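Local coordinates for oxidoreductase, 2OG-Fe oxygenase family protein, putative, expressed (Oryza sativa subsp. japonica, PDB 5XOI) that probably acts as an iron(II)- and 2-oxoglutarate-dependent dioxygenase of the AlkB family, at residues K91-K94 against D95-A99; G169-D173 against V174-S178. All blocks are in the same frame, centred on the assembly; numbering follows the deposited sequence.

Contact 1 of 2, residues K91-K94 against D95-A99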
loop_
_atom_site.group_PDB
_atom_site.type_symbol
_atom_site.label_atom_id
_atom_site.label_comp_id
_atom_site.label_asym_id
_atom_site.label_seq_id
_atom_site.Cartn_x
_atom_site.Cartn_y
_atom_site.Cartn_z
ATOM N N LYS A 91 -10.976 9.293 0.314
ATOM C CA LYS A 91 -12.259 8.889 -0.270
ATOM C C LYS A 91 -12.143 7.552 -0.992
ATOM O O LYS A 91 -12.994 6.664 -0.829
ATOM C CB LYS A 91 -12.747 9.971 -1.230
ATOM C CG LYS A 91 -13.970 9.601 -2.070
ATOM C CD LYS A 91 -13.707 9.806 -3.573
ATOM C CE LYS A 91 -14.728 9.079 -4.450
ATOM N NZ LYS A 91 -14.583 9.415 -5.897
ATOM N N ILE A 92 -11.100 7.398 -1.811
ATOM C CA ILE A 92 -10.907 6.159 -2.555
ATOM C C ILE A 92 -10.675 4.995 -1.602
ATOM O O ILE A 92 -11.191 3.896 -1.814
ATOM C CB ILE A 92 -9.745 6.299 -3.555
ATOM C CG1 ILE A 92 -10.064 7.374 -4.605
ATOM C CG2 ILE A 92 -9.478 4.963 -4.237
ATOM C CD1 ILE A 92 -8.899 7.688 -5.541
ATOM N N VAL A 93 -9.911 5.227 -0.526
ATOM C CA VAL A 93 -9.674 4.184 0.473
ATOM C C VAL A 93 -10.995 3.700 1.072
ATOM O O VAL A 93 -11.244 2.495 1.198
ATOM C CB VAL A 93 -8.725 4.704 1.571
ATOM C CG1 VAL A 93 -8.774 3.794 2.789
ATOM C CG2 VAL A 93 -7.279 4.799 1.036
ATOM N N LYS A 94 -11.849 4.636 1.465
ATOM C CA LYS A 94 -13.124 4.261 2.072
ATOM C C LYS A 94 -14.031 3.555 1.074
ATOM O O LYS A 94 -14.769 2.628 1.446
ATOM C CB LYS A 94 -13.802 5.505 2.645
ATOM C CG LYS A 94 -13.196 5.954 3.964
ATOM C CD LYS A 94 -13.638 7.356 4.334
ATOM C CE LYS A 94 -12.666 8.017 5.306
ATOM N NZ LYS A 94 -12.656 7.327 6.621
ATOM N N ASP A 95 -14.006 3.984 -0.192
ATOM C CA ASP A 95 -14.760 3.287 -1.236
ATOM C C ASP A 95 -14.264 1.854 -1.411
ATOM O O ASP A 95 -15.063 0.929 -1.614
ATOM C CB ASP A 95 -14.644 4.038 -2.569
ATOM C CG ASP A 95 -15.448 5.332 -2.598
ATOM O OD1 ASP A 95 -16.262 5.574 -1.687
ATOM O OD2 ASP A 95 -15.255 6.114 -3.550
ATOM N N ALA A 96 -12.941 1.657 -1.357
ATOM C CA ALA A 96 -12.378 0.319 -1.506
ATOM C C ALA A 96 -12.823 -0.597 -0.375
ATOM O O ALA A 96 -13.154 -1.767 -0.603
ATOM C CB ALA A 96 -10.850 0.401 -1.561
ATOM N N ILE A 97 -12.836 -0.077 0.853
ATOM C CA ILE A 97 -13.330 -0.846 1.990
ATOM C C ILE A 97 -14.808 -1.158 1.811
ATOM O O ILE A 97 -15.246 -2.295 2.016
ATOM C CB ILE A 97 -13.059 -0.087 3.299
ATOM C CG1 ILE A 97 -11.547 0.020 3.519
ATOM C CG2 ILE A 97 -13.693 -0.810 4.474
ATOM C CD1 ILE A 97 -11.184 0.934 4.655
ATOM N N GLN A 98 -15.597 -0.152 1.432
ATOM C CA GLN A 98 -17.021 -0.381 1.207
ATOM C C GLN A 98 -17.246 -1.447 0.139
ATOM O O GLN A 98 -18.082 -2.344 0.302
ATOM C CB GLN A 98 -17.702 0.929 0.807
ATOM C CG GLN A 98 -18.124 1.805 1.972
ATOM C CD GLN A 98 -19.098 2.901 1.550
ATOM O OE1 GLN A 98 -19.135 3.301 0.384
ATOM N NE2 GLN A 98 -19.906 3.374 2.498
ATOM N N ALA A 99 -16.501 -1.370 -0.966
ATOM C CA ALA A 99 -16.655 -2.368 -2.017
ATOM C C ALA A 99 -16.236 -3.745 -1.530
ATOM O O ALA A 99 -16.893 -4.749 -1.838
ATOM C CB ALA A 99 -15.845 -1.967 -3.255
#

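Contact 2 of 2, residues G169-D173 against V174-S178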
loop_
_atom_site.group_PDB
_atom_site.type_symbol
_atom_site.label_atom_id
_atom_site.label_comp_id
_atom_site.label_asym_id
_atom_site.label_seq_id
_atom_site.Cartn_x
_atom_site.Cartn_y
_atom_site.Cartn_z
ATOM N N GLY A 169 2.232 -14.217 3.472
ATOM C CA GLY A 169 2.139 -15.463 4.205
ATOM C C GLY A 169 2.162 -15.205 5.692
ATOM O O GLY A 169 2.132 -14.059 6.145
ATOM N N ASP A 170 2.220 -16.288 6.454
ATOM C CA ASP A 170 2.131 -16.168 7.900
ATOM C C ASP A 170 3.487 -16.065 8.584
ATOM O O ASP A 170 3.527 -15.796 9.791
ATOM C CB ASP A 170 1.384 -17.365 8.485
ATOM C CG ASP A 170 -0.046 -17.443 8.005
ATOM O OD1 ASP A 170 -0.739 -16.410 8.036
ATOM O OD2 ASP A 170 -0.461 -18.534 7.588
ATOM N N VAL A 171 4.587 -16.285 7.858
ATOM C CA VAL A 171 5.914 -16.369 8.462
ATOM C C VAL A 171 6.936 -15.669 7.572
ATOM O O VAL A 171 6.693 -15.380 6.397
ATOM C CB VAL A 171 6.369 -17.828 8.724
ATOM C CG1 VAL A 171 5.491 -18.498 9.757
ATOM C CG2 VAL A 171 6.438 -18.621 7.418
ATOM N N ASN A 172 8.110 -15.425 8.152
ATOM C CA ASN A 172 9.226 -14.790 7.451
ATOM C C ASN A 172 10.065 -15.850 6.726
ATOM O O ASN A 172 11.228 -16.118 7.051
ATOM C CB ASN A 172 10.057 -13.993 8.447
ATOM C CG ASN A 172 11.239 -13.313 7.811
ATOM O OD1 ASN A 172 11.201 -12.926 6.642
ATOM N ND2 ASN A 172 12.304 -13.153 8.587
ATOM N N ASP A 173 9.448 -16.445 5.704
ATOM C CA ASP A 173 10.100 -17.486 4.910
ATOM C C ASP A 173 9.376 -17.573 3.571
ATOM O O ASP A 173 8.222 -18.013 3.526
ATOM C CB ASP A 173 10.060 -18.829 5.642
ATOM C CG ASP A 173 10.894 -19.915 4.943
ATOM O OD1 ASP A 173 11.204 -19.763 3.737
ATOM O OD2 ASP A 173 11.248 -20.927 5.605
ATOM N N VAL A 174 10.062 -17.186 2.492
ATOM C CA VAL A 174 9.468 -17.191 1.157
ATOM C C VAL A 174 8.978 -18.575 0.751
ATOM O O VAL A 174 8.063 -18.689 -0.080
ATOM C CB VAL A 174 10.478 -16.635 0.128
ATOM C CG1 VAL A 174 11.589 -17.623 -0.116
ATOM C CG2 VAL A 174 9.782 -16.325 -1.188
ATOM N N ASP A 175 9.559 -19.639 1.315
ATOM C CA ASP A 175 9.104 -20.982 0.974
ATOM C C ASP A 175 7.670 -21.220 1.412
ATOM O O ASP A 175 7.023 -22.145 0.906
ATOM C CB ASP A 175 9.997 -22.053 1.602
ATOM C CG ASP A 175 11.359 -22.153 0.929
ATOM O OD1 ASP A 175 11.519 -21.721 -0.237
ATOM O OD2 ASP A 175 12.281 -22.666 1.576
ATOM N N LYS A 176 7.161 -20.416 2.345
ATOM C CA LYS A 176 5.798 -20.548 2.830
ATOM C C LYS A 176 4.911 -19.413 2.348
ATOM O O LYS A 176 3.774 -19.283 2.817
ATOM C CB LYS A 176 5.786 -20.608 4.359
ATOM C CG LYS A 176 6.514 -21.801 4.931
ATOM C CD LYS A 176 5.782 -23.079 4.589
ATOM C CE LYS A 176 6.507 -24.283 5.143
ATOM N NZ LYS A 176 5.853 -25.541 4.712
ATOM N N ALA A 177 5.396 -18.595 1.423
ATOM C CA ALA A 177 4.651 -17.435 0.961
ATOM C C ALA A 177 3.845 -17.784 -0.283
ATOM O O ALA A 177 4.233 -18.648 -1.073
ATOM C CB ALA A 177 5.597 -16.274 0.652
ATOM N N SER A 178 2.708 -17.113 -0.435
ATOM C CA SER A 178 1.946 -17.112 -1.679
ATOM C C SER A 178 2.341 -15.886 -2.503
ATOM O O SER A 178 2.909 -14.925 -1.979
ATOM C CB SER A 178 0.445 -17.083 -1.395
ATOM O OG SER A 178 0.032 -18.210 -0.635
HETATM O O HOH W 1 2.384 -18.892 5.277
HETATM O O HOH W 2 13.538 -20.011 2.479
HETATM O O HOH W 3 12.104 -23.053 4.244
#

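Contact 1 of 2, residues K91-K94 against D95-A99
K91 and D95 meet one turn apart on the outer face of helix 87-106. Their side chains cross at a slant, and the lysine's methylene chain does the touching. K91 CE lies 3.1 Å from D95 OD2. The ammonium group runs on past the carboxylate, leaving K91 NZ 4.1 Å from D95 OD2, beyond salt-bridge range. The K91 chain starts with CG opposite its backbone N (chi1 171°) and bends at chi2, which carries CE beside the acid. D95 turns its carboxylate back toward the preceding turn, with its CG 3.3 Å from K91 O.

V93 and I97 form a matching i to i+4 pair on the inner face. They run alongside each other, with V93 CG1 4.2 Å from I97 CD1. I97 CG1 also rests 3.4 Å from V93 O. Both side chains press on V156 of strand 155-161, where V93 also touches F158, and A96 packs on V187 and I189 of strand 187-190. K94 takes a different course. Its chain bends at chi4, and NZ hydrogen-bonds to L120 O in a loop, with a weak second bond to S121 OG.

Four i+4 backbone hydrogen bonds hold these turns. They include D95 N to K91 O at 2.9 Å and I97 N to V93 O at 3.0 Å. This is an amphipathic helix covering the large sheet of the jelly-roll core found in 2OG oxygenases. V93 is about 9 Å, side chain to side chain, from R229, a residue that binds 2-oxoglutarate, which is absent here. The chemistry is divided by face: apolar packing joins the helix to the sheet, while K91 and D95 probably attract each other only modestly through their charges.

Contact 2 of 2, residues G169-D173 against V174-S178
D173 OD1 takes two hydrogen bonds, one from D175 N at 2.9 Å and one from water 2 at 2.7 Å. The D175 N-H approaches from above the carboxylate plane, 43° out of it, and closes an Asx turn. A near-trans first torsion (chi1 -172°) swings the D173 carboxylate over the start of the 3-10 segment 174-176. D173 O is used as well, by K176 N at 2.9 Å.

D175 sends its own carboxylate back toward D173, and D175 OD2 stands 3.8 Å from D173 OD1. Two waters join the acids. Water 3 donates to D173 OD2 and to D175 OD2, both at 2.7 Å. Water 2 gives D175 OD2 a weaker bond.

Further round the loop, V171 packs flank to flank with the start of the K176 chain. V171 CG2 is 3.7 Å from K176 CB. Water 1 spans the mouth of the loop, accepting from D170 N and donating to K176 O. Between V171 and D173, N172 is the centre of an inverse gamma turn.

The loop joins strands 163-169 and 178-182, an antiparallel hairpin in which S178 pairs with Y168. D170 OD1 makes a salt bridge to R10. Two neighbouring carboxylates can thus sit close here, probably because waters and a peptide N-H offset their repulsion.

How the contacts relate
Contact 1 comes first along the chain, and contact 2 opens only after it has closed. Their centres are 28 Å apart, and their nearest atoms are about 20 Å apart, so they do not touch. Both belong to the one 2OG-Fe(II) oxygenase domain. Contact 1 lies on helix 87-106, which packs on the seven-stranded sheet. Contact 2 is the turn between two strands of the four-stranded sheet. The metal site of H139, D141 and H199 holds manganese in this structure. N172 is about 12 Å from that ion, measured from its side chain. One contact thus belongs to the helical cover, the other to a surface loop.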